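Local coordinates for putative cell wall hydrolase phosphatase-associated protein (Clostridioides difficile, PDB 7CFL) that acts as an autolysin, its C-terminal NlpC/P60 catalytic domain probably hydrolysing cell-wall peptides as a cysteine-type endopeptidase, at residues F44-M49 / V55-V60; D63-G68 / L81-T86; V71-L76 / N121-Y126; M106-S111 / K116-N121. All coordinates share one frame; numbering follows the deposited sequence.

Interaction 1 of 4, residues F44-M49 / V55-V60; sequences FTQYVM and VSIPRV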
loop_
_atom_site.group_PDB
_atom_site.type_symbol
_atom_site.label_atom_id
_atom_site.label_comp_id
_atom_site.label_asym_id
_atom_site.label_seq_id
_atom_site.Cartn_x
_atom_site.Cartn_y
_atom_site.Cartn_z
ATOM N N PHE A 44 5.887 2.109 -4.574
ATOM C CA PHE A 44 5.289 0.843 -5.033
ATOM C C PHE A 44 3.844 1.084 -5.417
ATOM O O PHE A 44 3.405 0.727 -6.518
ATOM C CB PHE A 44 5.351 -0.207 -3.929
ATOM C CG PHE A 44 4.704 -1.517 -4.289
ATOM C CD1 PHE A 44 5.241 -2.348 -5.262
ATOM C CD2 PHE A 44 3.543 -1.912 -3.641
ATOM C CE1 PHE A 44 4.629 -3.554 -5.577
ATOM C CE2 PHE A 44 2.937 -3.115 -3.962
ATOM C CZ PHE A 44 3.485 -3.942 -4.916
ATOM N N THR A 45 3.069 1.647 -4.501
ATOM C CA THR A 45 1.643 1.900 -4.831
ATOM C C THR A 45 1.523 2.862 -6.018
ATOM O O THR A 45 0.745 2.559 -6.932
ATOM C CB THR A 45 0.846 2.352 -3.613
ATOM O OG1 THR A 45 1.389 3.548 -3.056
ATOM C CG2 THR A 45 0.808 1.275 -2.563
ATOM N N GLN A 46 2.282 3.969 -6.045
ATOM C CA GLN A 46 2.256 4.877 -7.217
ATOM C C GLN A 46 2.543 4.085 -8.500
ATOM O O GLN A 46 1.846 4.303 -9.499
ATOM C CB GLN A 46 3.200 6.067 -7.049
ATOM C CG GLN A 46 2.878 7.207 -7.997
ATOM C CD GLN A 46 3.923 8.285 -7.940
ATOM O OE1 GLN A 46 5.113 8.011 -8.172
ATOM N NE2 GLN A 46 3.494 9.510 -7.733
ATOM N N TYR A 47 3.661 3.349 -8.548
ATOM C CA TYR A 47 4.104 2.647 -9.770
ATOM C C TYR A 47 3.053 1.625 -10.233
ATOM O O TYR A 47 2.680 1.563 -11.447
ATOM C CB TYR A 47 5.435 1.967 -9.481
ATOM C CG TYR A 47 5.992 1.204 -10.659
ATOM C CD1 TYR A 47 6.690 1.842 -11.682
ATOM C CD2 TYR A 47 5.863 -0.172 -10.726
ATOM C CE1 TYR A 47 7.213 1.122 -12.744
ATOM C CE2 TYR A 47 6.376 -0.906 -11.772
ATOM C CZ TYR A 47 7.072 -0.258 -12.779
ATOM O OH TYR A 47 7.594 -1.001 -13.791
ATOM N N VAL A 48 2.514 0.859 -9.274
ATOM C CA VAL A 48 1.516 -0.193 -9.601
ATOM C C VAL A 48 0.291 0.505 -10.215
ATOM O O VAL A 48 -0.186 0.034 -11.249
ATOM C CB VAL A 48 1.141 -1.029 -8.357
ATOM C CG1 VAL A 48 -0.192 -1.765 -8.539
ATOM C CG2 VAL A 48 2.257 -1.982 -7.964
ATOM N N MET A 49 -0.244 1.536 -9.562
ATOM C CA MET A 49 -1.451 2.262 -10.046
ATOM C C MET A 49 -1.232 2.842 -11.447
ATOM O O MET A 49 -2.125 2.703 -12.306
ATOM C CB MET A 49 -1.851 3.353 -9.050
ATOM C CG MET A 49 -2.590 2.798 -7.802
ATOM S SD MET A 49 -4.020 1.731 -8.193
ATOM C CE MET A 49 -4.189 0.951 -6.588
ATOM N N VAL A 55 -3.795 5.073 -13.395
ATOM C CA VAL A 55 -4.326 5.942 -12.314
ATOM C C VAL A 55 -3.124 6.607 -11.656
ATOM O O VAL A 55 -2.176 5.866 -11.260
ATOM C CB VAL A 55 -5.144 5.116 -11.325
ATOM C CG1 VAL A 55 -5.268 5.816 -9.989
ATOM C CG2 VAL A 55 -6.484 4.756 -11.933
ATOM N N SER A 56 -3.168 7.933 -11.588
ATOM C CA SER A 56 -2.150 8.792 -10.943
ATOM C C SER A 56 -2.527 9.006 -9.483
ATOM O O SER A 56 -3.635 9.569 -9.219
ATOM C CB SER A 56 -2.001 10.108 -11.657
ATOM O OG SER A 56 -1.647 9.904 -13.022
ATOM N N ILE A 57 -1.676 8.558 -8.560
ATOM C CA ILE A 57 -1.822 8.895 -7.111
ATOM C C ILE A 57 -0.596 9.689 -6.671
ATOM O O ILE A 57 0.481 9.617 -7.331
ATOM C CB ILE A 57 -2.058 7.636 -6.256
ATOM C CG1 ILE A 57 -0.777 6.835 -6.037
ATOM C CG2 ILE A 57 -3.197 6.795 -6.844
ATOM C CD1 ILE A 57 -0.951 5.507 -5.339
ATOM N N PRO A 58 -0.709 10.416 -5.538
ATOM C CA PRO A 58 0.423 11.140 -4.954
ATOM C C PRO A 58 1.639 10.262 -4.658
ATOM O O PRO A 58 1.532 9.060 -4.539
ATOM C CB PRO A 58 -0.121 11.692 -3.625
ATOM C CG PRO A 58 -1.612 11.850 -3.889
ATOM C CD PRO A 58 -1.958 10.689 -4.797
ATOM N N ARG A 59 2.803 10.916 -4.592
ATOM C CA ARG A 59 4.092 10.224 -4.361
ATOM C C ARG A 59 4.198 9.650 -2.953
ATOM O O ARG A 59 4.609 8.485 -2.893
ATOM C CB ARG A 59 5.269 11.153 -4.641
ATOM C CG ARG A 59 6.633 10.528 -4.360
ATOM C CD ARG A 59 6.860 9.259 -5.159
ATOM N NE ARG A 59 8.122 8.588 -4.888
ATOM C CZ ARG A 59 8.359 7.729 -3.890
ATOM N NH1 ARG A 59 7.414 7.412 -3.003
ATOM N NH2 ARG A 59 9.556 7.166 -3.805
ATOM N N VAL A 60 3.866 10.400 -1.886
ATOM C CA VAL A 60 4.198 9.942 -0.499
ATOM C C VAL A 60 2.928 9.433 0.189
ATOM O O VAL A 60 1.815 9.883 -0.167
ATOM C CB VAL A 60 4.940 10.994 0.350
ATOM C CG1 VAL A 60 6.237 11.431 -0.317
ATOM C CG2 VAL A 60 4.073 12.187 0.673
HETATM O O HOH W 1 0.111 6.440 -9.853
#
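Helix 41-53 of the NlpC/P60 domain is followed by a non-regular return, 55-60, extended as far as Pro58, that doubles back along it, and Gln46 and Met49 of the helix meet Val55, Ile57 and Arg59 of the return. The two are tied at the backbone by Val55 N, which donates to Met49 O over 3.1 Å, approaching from above the carbonyl plane. Farther along, Gln46 places CG anti to its own N (chi1 -162°) and stretches out, so that NE2 reaches Ile57 O at 3.0 Å. This bond is well formed: its angle at the hydrogen is 168°, and the donor lies in the carbonyl plane. A bridging water binds Gln46 O, Val55 O and Ile57 N, satisfying backbone atoms of both segments. In this family the helix is the one that starts at the conserved cysteine motif, and the 55-60 return covers one flank of it. Ile57 supplies the apolar filling: its CD1 lies 3.6 Å from Gln46 N, against the helix backbone, and touches Met49 CG at 4.0 Å. Gln46 OE1 faces the aliphatic part of Arg59, 3.7 Å from CD, with the amide and guanidinium planes 60° apart. The guanidinium itself turns elsewhere, forming salt bridges with Asp40 and Glu34, and a citrate, probably from the crystallisation liquor, lies about 3 Å from the nearest atom of the Arg59 side chain.

Interaction 2 of 4, residues D63-G68 / L81-T86; sequences DQSKYG and LVFFDT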
loop_
_atom_site.group_PDB
_atom_site.type_symbol
_atom_site.label_atom_id
_atom_site.label_comp_id
_atom_site.label_asym_id
_atom_site.label_seq_id
_atom_site.Cartn_x
_atom_site.Cartn_y
_atom_site.Cartn_z
ATOM N N ASP A 63 0.129 11.810 1.642
ATOM C CA ASP A 63 -0.635 12.492 0.569
ATOM C C ASP A 63 -1.560 11.468 -0.110
ATOM O O ASP A 63 -2.731 11.798 -0.373
ATOM C CB ASP A 63 0.346 13.165 -0.409
ATOM C CG ASP A 63 1.115 14.326 0.221
ATOM O OD1 ASP A 63 0.638 14.848 1.212
ATOM O OD2 ASP A 63 2.235 14.685 -0.261
ATOM N N GLN A 64 -1.105 10.236 -0.340
ATOM C CA GLN A 64 -1.970 9.168 -0.900
ATOM C C GLN A 64 -3.156 8.980 0.059
ATOM O O GLN A 64 -4.264 8.821 -0.442
ATOM C CB GLN A 64 -1.218 7.864 -1.113
ATOM C CG GLN A 64 -0.088 7.959 -2.137
ATOM C CD GLN A 64 0.449 6.572 -2.373
ATOM O OE1 GLN A 64 -0.010 5.573 -1.831
ATOM N NE2 GLN A 64 1.528 6.496 -3.128
ATOM N N SER A 65 -2.921 9.113 1.362
ATOM C CA SER A 65 -3.965 8.973 2.429
ATOM C C SER A 65 -5.053 10.036 2.310
ATOM O O SER A 65 -6.104 9.875 3.025
ATOM C CB SER A 65 -3.322 8.992 3.816
ATOM O OG SER A 65 -4.269 8.673 4.833
ATOM N N LYS A 66 -4.823 11.136 1.588
ATOM C CA LYS A 66 -5.810 12.257 1.477
ATOM C C LYS A 66 -6.459 12.232 0.086
ATOM O O LYS A 66 -7.135 13.217 -0.257
ATOM C CB LYS A 66 -5.091 13.591 1.717
ATOM C CG LYS A 66 -4.530 13.791 3.117
ATOM C CD LYS A 66 -3.884 15.153 3.333
ATOM C CE LYS A 66 -2.382 15.147 3.152
ATOM N NZ LYS A 66 -1.771 16.466 3.446
ATOM N N TYR A 67 -6.182 11.197 -0.728
ATOM C CA TYR A 67 -6.550 11.183 -2.168
ATOM C C TYR A 67 -7.609 10.113 -2.438
ATOM O O TYR A 67 -7.411 8.960 -2.086
ATOM C CB TYR A 67 -5.300 10.974 -3.046
ATOM C CG TYR A 67 -5.622 10.912 -4.517
ATOM C CD1 TYR A 67 -5.889 12.065 -5.255
ATOM C CD2 TYR A 67 -5.751 9.694 -5.166
ATOM C CE1 TYR A 67 -6.256 11.999 -6.592
ATOM C CE2 TYR A 67 -6.118 9.621 -6.505
ATOM C CZ TYR A 67 -6.341 10.771 -7.232
ATOM O OH TYR A 67 -6.713 10.654 -8.548
ATOM N N GLY A 68 -8.690 10.492 -3.110
ATOM C CA GLY A 68 -9.716 9.536 -3.546
ATOM C C GLY A 68 -10.781 9.379 -2.473
ATOM O O GLY A 68 -10.815 10.164 -1.521
ATOM N N LEU A 81 -6.296 1.332 -1.289
ATOM C CA LEU A 81 -5.059 1.646 -0.562
ATOM C C LEU A 81 -5.362 1.653 0.928
ATOM O O LEU A 81 -6.387 2.248 1.325
ATOM C CB LEU A 81 -4.511 2.999 -1.044
ATOM C CG LEU A 81 -4.169 3.059 -2.525
ATOM C CD1 LEU A 81 -3.636 4.423 -2.913
ATOM C CD2 LEU A 81 -3.170 1.987 -2.899
ATOM N N VAL A 82 -4.493 1.024 1.724
ATOM C CA VAL A 82 -4.655 0.972 3.200
ATOM C C VAL A 82 -3.447 1.669 3.811
ATOM O O VAL A 82 -2.329 1.467 3.296
ATOM C CB VAL A 82 -4.832 -0.473 3.702
ATOM C CG1 VAL A 82 -6.243 -0.978 3.418
ATOM C CG2 VAL A 82 -3.740 -1.406 3.183
ATOM N N PHE A 83 -3.654 2.511 4.810
ATOM C CA PHE A 83 -2.622 3.421 5.385
ATOM C C PHE A 83 -2.384 3.105 6.875
ATOM O O PHE A 83 -3.283 2.790 7.672
ATOM C CB PHE A 83 -3.029 4.878 5.178
ATOM C CG PHE A 83 -3.223 5.229 3.733
ATOM C CD1 PHE A 83 -2.089 5.473 2.950
ATOM C CD2 PHE A 83 -4.449 5.143 3.084
ATOM C CE1 PHE A 83 -2.208 5.724 1.597
ATOM C CE2 PHE A 83 -4.563 5.405 1.724
ATOM C CZ PHE A 83 -3.431 5.665 0.974
ATOM N N PHE A 84 -1.146 3.247 7.315
ATOM C CA PHE A 84 -0.687 2.946 8.691
ATOM C C PHE A 84 0.235 4.042 9.205
ATOM O O PHE A 84 0.879 4.735 8.400
ATOM C CB PHE A 84 0.012 1.594 8.751
ATOM C CG PHE A 84 -0.779 0.486 8.115
ATOM C CD1 PHE A 84 -1.609 -0.330 8.876
ATOM C CD2 PHE A 84 -0.773 0.339 6.739
ATOM C CE1 PHE A 84 -2.333 -1.337 8.259
ATOM C CE2 PHE A 84 -1.502 -0.661 6.130
ATOM C CZ PHE A 84 -2.298 -1.483 6.889
ATOM N N ASP A 85 0.302 4.173 10.524
ATOM C CA ASP A 85 1.263 5.077 11.209
ATOM C C ASP A 85 2.465 4.259 11.722
ATOM O O ASP A 85 2.530 3.046 11.452
ATOM C CB ASP A 85 0.540 5.910 12.277
ATOM C CG ASP A 85 -0.108 5.126 13.401
ATOM O OD1 ASP A 85 -1.066 5.659 14.001
ATOM O OD2 ASP A 85 0.339 3.997 13.664
ATOM N N THR A 86 3.388 4.917 12.436
ATOM C CA THR A 86 4.618 4.320 13.044
ATOM C C THR A 86 4.322 4.042 14.528
ATOM O O THR A 86 3.462 4.747 15.107
ATOM C CB THR A 86 5.831 5.208 12.721
ATOM O OG1 THR A 86 6.138 4.947 11.351
ATOM C CG2 THR A 86 7.066 4.966 13.563
#
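The backbone of Ser65 comes closest to that of Phe83, with the two CA atoms 6.4 Å apart, in the short helical region around 61-64 and within a type I turn running from Gln64 to Tyr67. Tyr67 N closes this turn onto Gln64 O at 3.1 Å, while the opposing segment is the extended strand 81-84. The main contact is a CH-pi interaction. Ser65 CA stands 3.6 Å from the centroid of the Phe83 ring and only 9° off the ring normal, which puts it squarely over the face. Phe83 presents that face with CG anti to its carbonyl carbon (chi1 -58°). Ser65 N also lies over the face, 3.5 Å from Phe83 CE1, and Ser65 CB covers the root of the ring. Toward the far end of the same ring, Gln64 CB packs 3.6 Å from Phe83 CE1. Beyond it the Gln64 amide stands almost perpendicular to the ring, at 80°, with OE1 4.0 Å from Leu81 CD1. That buried amide is well supplied: OE1 bonds to Thr45 OG1, and NE2 donates to the carbonyls of Pro58 and Ser42. Ser65 OG and O bind Asn133 and Arg135 of the neighbouring strand 131-136. A short helix and turn seated on aromatic and aliphatic side chains of a central antiparallel sheet is an arrangement that fits the papain-like alpha/beta fold of NlpC/P60 domains.

Interaction 3 of 4, residues V71-L76 / N121-Y126; sequences VNRGDL and NINSSY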
loop_
_atom_site.group_PDB
_atom_site.type_symbol
_atom_site.label_atom_id
_atom_site.label_comp_id
_atom_site.label_asym_id
_atom_site.label_seq_id
_atom_site.Cartn_x
_atom_site.Cartn_y
_atom_site.Cartn_z
ATOM N N VAL A 71 -12.714 5.095 2.550
ATOM C CA VAL A 71 -13.307 3.735 2.730
ATOM C C VAL A 71 -13.198 3.347 4.208
ATOM O O VAL A 71 -12.108 3.519 4.792
ATOM C CB VAL A 71 -12.591 2.718 1.821
ATOM C CG1 VAL A 71 -13.119 1.303 2.031
ATOM C CG2 VAL A 71 -12.648 3.126 0.345
ATOM N N ASN A 72 -14.297 2.885 4.825
ATOM C CA ASN A 72 -14.217 2.296 6.190
ATOM C C ASN A 72 -13.451 0.968 6.116
ATOM O O ASN A 72 -13.658 0.224 5.171
ATOM C CB ASN A 72 -15.604 2.070 6.806
ATOM C CG ASN A 72 -16.251 3.351 7.273
ATOM O OD1 ASN A 72 -17.342 3.695 6.822
ATOM N ND2 ASN A 72 -15.584 4.067 8.163
ATOM N N ARG A 73 -12.755 0.602 7.188
ATOM C CA ARG A 73 -11.950 -0.651 7.235
ATOM C C ARG A 73 -12.880 -1.859 7.006
ATOM O O ARG A 73 -12.436 -2.805 6.425
ATOM C CB ARG A 73 -11.176 -0.740 8.554
ATOM C CG ARG A 73 -10.357 -2.015 8.720
ATOM C CD ARG A 73 -9.558 -2.005 10.009
ATOM N NE ARG A 73 -8.910 -3.276 10.289
ATOM C CZ ARG A 73 -7.947 -3.463 11.197
ATOM N NH1 ARG A 73 -7.516 -2.459 11.951
ATOM N NH2 ARG A 73 -7.402 -4.663 11.331
ATOM N N GLY A 74 -14.145 -1.857 7.482
ATOM C CA GLY A 74 -15.060 -2.987 7.222
ATOM C C GLY A 74 -15.528 -3.123 5.765
ATOM O O GLY A 74 -16.071 -4.197 5.424
ATOM N N ASP A 75 -15.347 -2.096 4.925
ATOM C CA ASP A 75 -15.824 -2.003 3.513
ATOM C C ASP A 75 -14.651 -2.124 2.525
ATOM O O ASP A 75 -14.863 -1.829 1.330
ATOM C CB ASP A 75 -16.519 -0.661 3.266
ATOM C CG ASP A 75 -17.293 -0.554 1.955
ATOM O OD1 ASP A 75 -16.968 0.399 1.154
ATOM O OD2 ASP A 75 -18.223 -1.406 1.739
ATOM N N LEU A 76 -13.460 -2.524 2.966
ATOM C CA LEU A 76 -12.284 -2.657 2.048
ATOM C C LEU A 76 -12.609 -3.611 0.899
ATOM O O LEU A 76 -13.194 -4.691 1.146
ATOM C CB LEU A 76 -11.085 -3.161 2.837
ATOM C CG LEU A 76 -10.387 -2.109 3.693
ATOM C CD1 LEU A 76 -9.356 -2.747 4.613
ATOM C CD2 LEU A 76 -9.706 -1.076 2.809
ATOM N N ASN A 121 -0.857 -9.257 6.494
ATOM C CA ASN A 121 -2.284 -9.207 6.891
ATOM C C ASN A 121 -2.521 -7.973 7.783
ATOM O O ASN A 121 -1.903 -7.835 8.838
ATOM C CB ASN A 121 -2.701 -10.530 7.531
ATOM C CG ASN A 121 -4.199 -10.681 7.488
ATOM O OD1 ASN A 121 -4.885 -10.027 8.260
ATOM N ND2 ASN A 121 -4.693 -11.455 6.529
ATOM N N ILE A 122 -3.440 -7.104 7.393
ATOM C CA ILE A 122 -3.751 -5.860 8.161
ATOM C C ILE A 122 -4.360 -6.223 9.535
ATOM O O ILE A 122 -4.385 -5.325 10.389
ATOM C CB ILE A 122 -4.637 -4.919 7.315
ATOM C CG1 ILE A 122 -6.101 -5.368 7.272
ATOM C CG2 ILE A 122 -4.044 -4.728 5.914
ATOM C CD1 ILE A 122 -6.989 -4.464 6.475
ATOM N N ASN A 123 -4.793 -7.474 9.762
ATOM C CA ASN A 123 -5.430 -7.921 11.030
ATOM C C ASN A 123 -4.381 -8.506 11.976
ATOM O O ASN A 123 -4.728 -8.760 13.154
ATOM C CB ASN A 123 -6.570 -8.917 10.803
ATOM C CG ASN A 123 -7.666 -8.344 9.934
ATOM O OD1 ASN A 123 -8.171 -7.257 10.216
ATOM N ND2 ASN A 123 -8.057 -9.080 8.899
ATOM N N SER A 124 -3.147 -8.701 11.509
ATOM C CA SER A 124 -2.021 -9.172 12.350
ATOM C C SER A 124 -1.814 -8.151 13.474
ATOM O O SER A 124 -2.119 -6.959 13.258
ATOM C CB SER A 124 -0.771 -9.359 11.543
ATOM O OG SER A 124 -0.221 -8.093 11.251
ATOM N N SER A 125 -1.314 -8.597 14.624
ATOM C CA SER A 125 -1.092 -7.741 15.817
ATOM C C SER A 125 -0.283 -6.503 15.414
ATOM O O SER A 125 -0.662 -5.395 15.847
ATOM C CB SER A 125 -0.444 -8.503 16.950
ATOM O OG SER A 125 0.849 -8.970 16.595
ATOM N N TYR A 126 0.746 -6.673 14.576
ATOM C CA TYR A 126 1.663 -5.576 14.177
ATOM C C TYR A 126 0.892 -4.473 13.437
ATOM O O TYR A 126 0.947 -3.306 13.899
ATOM C CB TYR A 126 2.855 -6.087 13.360
ATOM C CG TYR A 126 3.883 -5.026 13.044
ATOM C CD1 TYR A 126 4.254 -4.078 13.992
ATOM C CD2 TYR A 126 4.505 -4.970 11.802
ATOM C CE1 TYR A 126 5.196 -3.102 13.715
ATOM C CE2 TYR A 126 5.454 -4.000 11.507
ATOM C CZ TYR A 126 5.798 -3.062 12.469
ATOM O OH TYR A 126 6.727 -2.101 12.198
HETATM O O HOH W 2 -9.767 -5.544 8.824
#
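Arg73 keeps CG opposite its backbone N (chi1 178°) and stays extended as far as NE, which carries the guanidinium from the 71-76 loop to Asn123, whose own CG is anti to its carbonyl carbon. The resulting hydrogen bond, from Arg73 NH2 to Asn123 OD1, spans 2.9 Å with an angle of 159° at the hydrogen. The acceptor lies close to the guanidinium plane, and the two flat groups are themselves only 15° apart, so they meet edge on. A water also lies at that edge: it accepts from Arg73 NE at 2.8 Å and donates to Asn123 OD1 at 2.7 Å, making a second, indirect tie between the same two groups. Arg73 NH2 has a further partner in Ser128 OG. Ile122 O is near too, but the angle is too poor for a bond. Beside the polar contact the ends of Leu76 and Ile122 meet head-on, CD1 to CD1 at 3.5 Å, a close approach for two methyls. Asn123 is presented by an Asx turn, in which Asn121 OD1 accepts from Asn123 N at 3.0 Å, within a type I turn from Asn121 to Ser124. Asn121 O takes two donors, Ser124 N and Ser124 OG, as the chain enters helix 125-128, for which Ser124 is the N-cap. Across this contact the arginine is met by a neutral amide and a water, not by a carboxylate. Its charge would be expected to polarise the Asn123 carbonyl, while OD1 is gripped by both NH2 and the water where Asn123 is exposed to solvent.

Interaction 4 of 4, residues M106-S111 / K116-N121; sequences MIHASS and KVTISN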
loop_
_atom_site.group_PDB
_atom_site.type_symbol
_atom_site.label_atom_id
_atom_site.label_comp_id
_atom_site.label_asym_id
_atom_site.label_seq_id
_atom_site.Cartn_x
_atom_site.Cartn_y
_atom_site.Cartn_z
ATOM N N MET A 106 -2.666 -7.538 2.338
ATOM C CA MET A 106 -2.264 -6.443 1.436
ATOM C C MET A 106 -0.913 -6.805 0.821
ATOM O O MET A 106 -0.129 -7.534 1.464
ATOM C CB MET A 106 -2.109 -5.105 2.162
ATOM C CG MET A 106 -1.104 -5.145 3.327
ATOM S SD MET A 106 -0.887 -3.527 4.033
ATOM C CE MET A 106 0.223 -3.874 5.383
ATOM N N ILE A 107 -0.698 -6.297 -0.367
ATOM C CA ILE A 107 0.659 -6.342 -0.977
ATOM C C ILE A 107 1.322 -4.982 -0.741
ATOM O O ILE A 107 0.684 -3.958 -0.933
ATOM C CB ILE A 107 0.617 -6.775 -2.445
ATOM C CG1 ILE A 107 2.043 -6.967 -3.034
ATOM C CG2 ILE A 107 -0.169 -5.787 -3.284
ATOM C CD1 ILE A 107 2.033 -7.834 -4.264
ATOM N N HIS A 108 2.634 -4.975 -0.450
ATOM C CA HIS A 108 3.326 -3.714 -0.095
ATOM C C HIS A 108 4.828 -3.905 -0.206
ATOM O O HIS A 108 5.303 -5.048 -0.154
ATOM C CB HIS A 108 2.930 -3.185 1.297
ATOM C CG HIS A 108 3.231 -4.093 2.436
ATOM N ND1 HIS A 108 3.760 -3.635 3.634
ATOM C CD2 HIS A 108 3.149 -5.433 2.560
ATOM C CE1 HIS A 108 3.932 -4.648 4.452
ATOM N NE2 HIS A 108 3.567 -5.757 3.821
ATOM N N ALA A 109 5.512 -2.786 -0.195
ATOM C CA ALA A 109 6.987 -2.770 -0.171
ATOM C C ALA A 109 7.363 -2.636 1.317
ATOM O O ALA A 109 7.278 -1.513 1.865
ATOM C CB ALA A 109 7.431 -1.622 -0.984
ATOM N N SER A 110 7.669 -3.738 1.991
ATOM C CA SER A 110 7.828 -3.754 3.462
ATOM C C SER A 110 9.249 -3.314 3.802
ATOM O O SER A 110 10.190 -3.999 3.375
ATOM C CB SER A 110 7.525 -5.092 4.048
ATOM O OG SER A 110 8.049 -5.156 5.358
ATOM N N SER A 111 9.396 -2.283 4.633
ATOM C CA SER A 111 10.691 -1.927 5.268
ATOM C C SER A 111 10.865 -2.659 6.612
ATOM O O SER A 111 11.786 -2.286 7.362
ATOM C CB SER A 111 10.803 -0.448 5.408
ATOM O OG SER A 111 9.966 0.006 6.449
ATOM N N LYS A 116 11.446 -6.180 1.093
ATOM C CA LYS A 116 11.048 -6.535 -0.287
ATOM C C LYS A 116 9.528 -6.418 -0.392
ATOM O O LYS A 116 8.862 -6.479 0.648
ATOM C CB LYS A 116 11.511 -7.953 -0.634
ATOM C CG LYS A 116 10.903 -9.056 0.228
ATOM C CD LYS A 116 11.452 -10.464 0.002
ATOM C CE LYS A 116 12.954 -10.531 -0.156
ATOM N NZ LYS A 116 13.451 -11.919 -0.030
ATOM N N VAL A 117 9.028 -6.322 -1.614
ATOM C CA VAL A 117 7.574 -6.435 -1.921
ATOM C C VAL A 117 7.116 -7.808 -1.425
ATOM O O VAL A 117 7.691 -8.876 -1.840
ATOM C CB VAL A 117 7.278 -6.245 -3.413
ATOM C CG1 VAL A 117 5.808 -6.450 -3.722
ATOM C CG2 VAL A 117 7.747 -4.895 -3.920
ATOM N N THR A 118 6.095 -7.804 -0.577
ATOM C CA THR A 118 5.650 -9.019 0.126
ATOM C C THR A 118 4.168 -8.836 0.422
ATOM O O THR A 118 3.612 -7.749 0.137
ATOM C CB THR A 118 6.435 -9.286 1.419
ATOM O OG1 THR A 118 6.106 -10.600 1.869
ATOM C CG2 THR A 118 6.145 -8.308 2.539
ATOM N N ILE A 119 3.612 -9.871 1.015
ATOM C CA ILE A 119 2.178 -9.879 1.423
ATOM C C ILE A 119 2.113 -10.014 2.946
ATOM O O ILE A 119 2.792 -10.913 3.508
ATOM C CB ILE A 119 1.436 -10.992 0.668
ATOM C CG1 ILE A 119 1.249 -10.622 -0.807
ATOM C CG2 ILE A 119 0.099 -11.295 1.340
ATOM C CD1 ILE A 119 0.877 -11.786 -1.686
ATOM N N SER A 120 1.297 -9.171 3.583
ATOM C CA SER A 120 1.090 -9.133 5.049
ATOM C C SER A 120 -0.408 -8.937 5.285
ATOM O O SER A 120 -1.104 -8.534 4.322
ATOM C CB SER A 120 1.862 -8.041 5.725
ATOM O OG SER A 120 3.221 -8.044 5.338
ATOM N N ASN A 121 -0.857 -9.257 6.494
ATOM C CA ASN A 121 -2.284 -9.207 6.891
ATOM C C ASN A 121 -2.521 -7.973 7.783
ATOM O O ASN A 121 -1.903 -7.835 8.838
ATOM C CB ASN A 121 -2.701 -10.530 7.531
ATOM C CG ASN A 121 -4.199 -10.681 7.488
ATOM O OD1 ASN A 121 -4.885 -10.027 8.260
ATOM N ND2 ASN A 121 -4.693 -11.455 6.529
#
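His108 and Ser120 face each other across the beta hairpin made by strands 105-110 and 118-121, the latter one of the two outermost strands of the antiparallel sheet. Ser120 OG approaches the edge of the imidazole in its plane, 2.8 Å from His108 NE2, with an angle of 158° that leaves the donor undecided. His108 reaches this position by setting CG between its backbone N and carbonyl carbon (chi1 61°), which stands the ring along the sheet face shared with Met106, Ser110 and Thr118. Met106 CE sits over the centre of one ring face, 3.9 Å above its plane, while Ser110 N lies off toward the rim of the other. Together with the Ser120 bond these neighbours restrict rotation of the ring. His108 ND1 bonds to His96 NE2, and the pair is consistent with the two histidines of the Cys-His-His triad of NlpC/P60 peptidases; Ser120 would then be a second-shell residue that positions His108. On the other face of the sheet, Ile107 and Val117 cross at a slant, with Ile107 CG1 and Val117 CG1 3.9 Å apart, beneath Phe44 of helix 41-53. The hairpin backbone is held by hydrogen-bonded pairs: Met106 N to Ser120 O at 2.7 Å with its return bond, and His108 N to Thr118 O at 3.0 Å with its own. The strand directions differ by 123°, far from strict antiparallel, and the chain turns a corner at Val117. There Val117 CA points its hydrogen at His108 O, 3.2 Å away.

Interaction 1 closes before interaction 2 opens, their centres 11 Å apart and sharing the Gln64 side chain; the segments of interactions 2 and 3 alternate. Interactions 1 and 3 lie farthest apart, centres 20 Å from each other, on opposite sides of the chain's centre. Interaction 4 falls between the segments of interaction 3 and shares Asn121 with it. Strand 81-84 relates them: Leu81 and Phe83 lie on the side of helix 41-53 and the 63-68 turn, whereas Val82 and Phe84 pack against Leu76, Met106 and Ile122. Phe44 links interactions 1 and 4. The contacts thus place helices 41-53 and 61-64 on one face of the domain's six-stranded sheet and the 71-76 and 121-126 loops on the other.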